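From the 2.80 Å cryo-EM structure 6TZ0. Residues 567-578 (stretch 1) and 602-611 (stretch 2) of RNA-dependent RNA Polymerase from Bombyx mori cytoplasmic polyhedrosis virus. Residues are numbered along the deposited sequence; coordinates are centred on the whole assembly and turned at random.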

# COMPACT_ATOMS: atom_id res chain seq x y z
N VAL A 567 9.88 -2.03 -19.03
CA VAL A 567 8.58 -1.43 -19.33
C VAL A 567 8.58 -0.77 -20.70
O VAL A 567 7.62 -0.90 -21.46
CB VAL A 567 8.21 -0.44 -18.20
CG1 VAL A 567 6.98 0.36 -18.55
CG2 VAL A 567 7.94 -1.21 -16.94
N LEU A 568 9.68 -0.11 -21.08
CA LEU A 568 9.74 0.53 -22.38
C LEU A 568 9.89 -0.48 -23.52
O LEU A 568 9.38 -0.23 -24.61
CB LEU A 568 10.87 1.55 -22.43
CG LEU A 568 10.61 2.84 -21.64
CD1 LEU A 568 11.83 3.72 -21.65
CD2 LEU A 568 9.43 3.56 -22.23
N ASP A 569 10.52 -1.63 -23.27
CA ASP A 569 10.57 -2.69 -24.27
C ASP A 569 9.18 -3.24 -24.56
O ASP A 569 8.77 -3.35 -25.72
CB ASP A 569 11.47 -3.83 -23.80
CG ASP A 569 12.93 -3.47 -23.86
OD1 ASP A 569 13.31 -2.63 -24.70
OD2 ASP A 569 13.71 -4.06 -23.08
N VAL A 570 8.43 -3.56 -23.50
CA VAL A 570 7.08 -4.09 -23.69
C VAL A 570 6.17 -3.03 -24.29
O VAL A 570 5.33 -3.33 -25.15
CB VAL A 570 6.52 -4.63 -22.36
CG1 VAL A 570 5.14 -5.20 -22.55
CG2 VAL A 570 7.43 -5.68 -21.80
N ALA A 571 6.35 -1.77 -23.90
CA ALA A 571 5.52 -0.70 -24.41
C ALA A 571 5.81 -0.40 -25.87
O ALA A 571 4.90 -0.02 -26.62
CB ALA A 571 5.71 0.56 -23.57
N SER A 572 7.06 -0.56 -26.31
CA SER A 572 7.36 -0.37 -27.71
C SER A 572 6.83 -1.52 -28.55
O SER A 572 6.38 -1.31 -29.68
CB SER A 572 8.87 -0.23 -27.91
OG SER A 572 9.51 -1.46 -27.67
N LYS A 573 6.86 -2.75 -28.02
CA LYS A 573 6.40 -3.88 -28.83
C LYS A 573 4.88 -3.95 -28.98
O LYS A 573 4.41 -4.60 -29.92
CB LYS A 573 6.90 -5.20 -28.25
CG LYS A 573 8.36 -5.48 -28.53
CD LYS A 573 8.78 -6.79 -27.90
CE LYS A 573 10.18 -7.19 -28.34
NZ LYS A 573 11.24 -6.26 -27.87
N CYS A 574 4.10 -3.32 -28.11
CA CYS A 574 2.66 -3.54 -28.12
C CYS A 574 1.97 -2.61 -29.11
O CYS A 574 2.60 -1.83 -29.82
CB CYS A 574 2.09 -3.38 -26.71
SG CYS A 574 2.19 -1.73 -26.01
N THR A 575 0.64 -2.72 -29.17
CA THR A 575 -0.19 -1.89 -30.05
C THR A 575 -1.45 -1.53 -29.25
O THR A 575 -2.45 -2.24 -29.31
CB THR A 575 -0.53 -2.62 -31.34
OG1 THR A 575 0.68 -3.04 -31.98
CG2 THR A 575 -1.27 -1.70 -32.30
N VAL A 576 -1.38 -0.44 -28.50
CA VAL A 576 -2.47 -0.01 -27.63
C VAL A 576 -2.81 1.44 -27.94
O VAL A 576 -2.03 2.34 -27.61
CB VAL A 576 -2.12 -0.16 -26.14
CG1 VAL A 576 -3.23 0.39 -25.27
CG2 VAL A 576 -1.86 -1.61 -25.79
N PRO A 577 -3.93 1.73 -28.59
CA PRO A 577 -4.40 3.12 -28.66
C PRO A 577 -5.34 3.42 -27.51
O PRO A 577 -5.93 2.52 -26.90
CB PRO A 577 -5.14 3.16 -30.00
CG PRO A 577 -5.70 1.79 -30.12
CD PRO A 577 -4.70 0.86 -29.49
N ARG A 578 -5.45 4.72 -27.21
CA ARG A 578 -6.45 5.28 -26.30
C ARG A 578 -6.31 4.71 -24.88
O ARG A 578 -7.14 3.94 -24.41
CB ARG A 578 -7.88 5.05 -26.83
CG ARG A 578 -8.40 6.10 -27.79
CD ARG A 578 -7.76 5.99 -29.13
NE ARG A 578 -8.40 6.80 -30.14
CZ ARG A 578 -7.92 6.95 -31.37
NH1 ARG A 578 -8.56 7.69 -32.24
NH2 ARG A 578 -6.79 6.35 -31.71
N VAL A 602 3.89 5.91 -32.59
CA VAL A 602 4.00 5.65 -31.16
C VAL A 602 2.60 5.45 -30.61
O VAL A 602 1.75 6.33 -30.77
CB VAL A 602 4.72 6.80 -30.44
CG1 VAL A 602 4.83 6.52 -28.97
CG2 VAL A 602 6.08 7.06 -31.04
N ASN A 603 2.36 4.32 -29.95
CA ASN A 603 1.04 4.06 -29.41
C ASN A 603 0.86 4.78 -28.07
O ASN A 603 1.77 5.45 -27.58
CB ASN A 603 0.76 2.56 -29.32
CG ASN A 603 1.76 1.81 -28.46
OD1 ASN A 603 2.69 2.37 -27.93
ND2 ASN A 603 1.54 0.52 -28.31
N ALA A 604 -0.32 4.61 -27.46
CA ALA A 604 -0.68 5.41 -26.29
C ALA A 604 0.07 4.97 -25.04
O ALA A 604 0.48 5.81 -24.23
CB ALA A 604 -2.18 5.32 -26.06
N ALA A 605 0.24 3.65 -24.87
CA ALA A 605 0.87 3.12 -23.67
C ALA A 605 2.34 3.49 -23.59
O ALA A 605 2.85 3.74 -22.50
CB ALA A 605 0.72 1.60 -23.64
N TRP A 606 3.02 3.57 -24.73
CA TRP A 606 4.43 3.91 -24.72
C TRP A 606 4.63 5.40 -24.49
O TRP A 606 5.61 5.81 -23.84
CB TRP A 606 5.04 3.39 -26.02
CG TRP A 606 6.47 3.60 -26.30
CD1 TRP A 606 7.48 3.66 -25.40
CD2 TRP A 606 7.09 3.52 -27.58
NE1 TRP A 606 8.68 3.76 -26.05
CE2 TRP A 606 8.47 3.66 -27.39
CE3 TRP A 606 6.60 3.38 -28.88
CZ2 TRP A 606 9.36 3.68 -28.45
CZ3 TRP A 606 7.49 3.40 -29.93
CH2 TRP A 606 8.85 3.55 -29.71
N GLN A 607 3.66 6.22 -24.89
CA GLN A 607 3.63 7.63 -24.50
C GLN A 607 3.47 7.78 -23.00
O GLN A 607 4.18 8.57 -22.36
CB GLN A 607 2.50 8.37 -25.21
CG GLN A 607 2.64 8.49 -26.69
CD GLN A 607 1.46 9.16 -27.31
OE1 GLN A 607 0.56 9.61 -26.62
NE2 GLN A 607 1.42 9.19 -28.63
N ALA A 608 2.53 7.03 -22.41
CA ALA A 608 2.28 7.12 -20.97
C ALA A 608 3.48 6.64 -20.17
O ALA A 608 3.87 7.28 -19.19
CB ALA A 608 1.04 6.33 -20.60
N CYS A 609 4.08 5.53 -20.58
CA CYS A 609 5.22 4.99 -19.85
C CYS A 609 6.45 5.87 -19.99
O CYS A 609 7.20 6.04 -19.02
CB CYS A 609 5.52 3.57 -20.32
SG CYS A 609 4.24 2.40 -19.88
N ALA A 610 6.67 6.46 -21.16
CA ALA A 610 7.81 7.34 -21.33
C ALA A 610 7.63 8.64 -20.56
O ALA A 610 8.60 9.17 -19.99
CB ALA A 610 8.04 7.62 -22.81
N LEU A 611 6.41 9.17 -20.52
CA LEU A 611 6.16 10.39 -19.77
C LEU A 611 6.24 10.15 -18.27
O LEU A 611 6.65 11.04 -17.52
CB LEU A 611 4.81 10.98 -20.17
CG LEU A 611 4.45 12.39 -19.73
CD1 LEU A 611 3.67 13.08 -20.82
CD2 LEU A 611 3.63 12.40 -18.46

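Two nearly antiparallel helices pack here through small and apolar side chains, and the contact is finished at one end by polar bonds between the loop that follows the first helix and the start of the second. The helix axes run at 158° to one another and approach to 8.2 Å, and the two stretches together bury 557 Å².

Such closeness calls for little bulk between the backbones. Ala571 points toward the second helix, and its CB lies 3.8 Å from CB of Trp606, where the CA atoms of these two residues are only 4.7 Å apart. Trp606, with chi1 in t, spreads its indole along the first helix. CB of Ser572 sits 3.9 Å from the centroid of the six-membered ring of Trp606, 11° off the normal, a CH-pi contact that a small side chain can make closely; its hydroxyl is meanwhile occupied within its own helix, OG donating to O of Asp569 at 2.8 Å. Leu568 leaves its backbone sideways, but its length brings CD2 to the ring edge, 3.7 Å from CD1 of Trp606. Further along, CG1 of Val567 meets SG of Cys609 at 3.7 Å, a compact apolar pairing.

At the other end, Asn603 caps the second helix: its OD1 accepts a weak bond from N of Trp606 at 3.4 Å. The amide's other arm reaches the first stretch, ND2 donating a weak hydrogen bond to SG of Cys574 at 3.3 Å, so one side chain serves both helix start and interface. The strongest link is backbone to backbone: N of Ala604, in the first turn and thus lacking an intrahelical partner, donates to O of Val576 at 2.8 Å. Beside it, CB of Val576 rests 4.2 Å from CB of Ala605, whose small methyl also lies 4.3 Å from SG of Cys574.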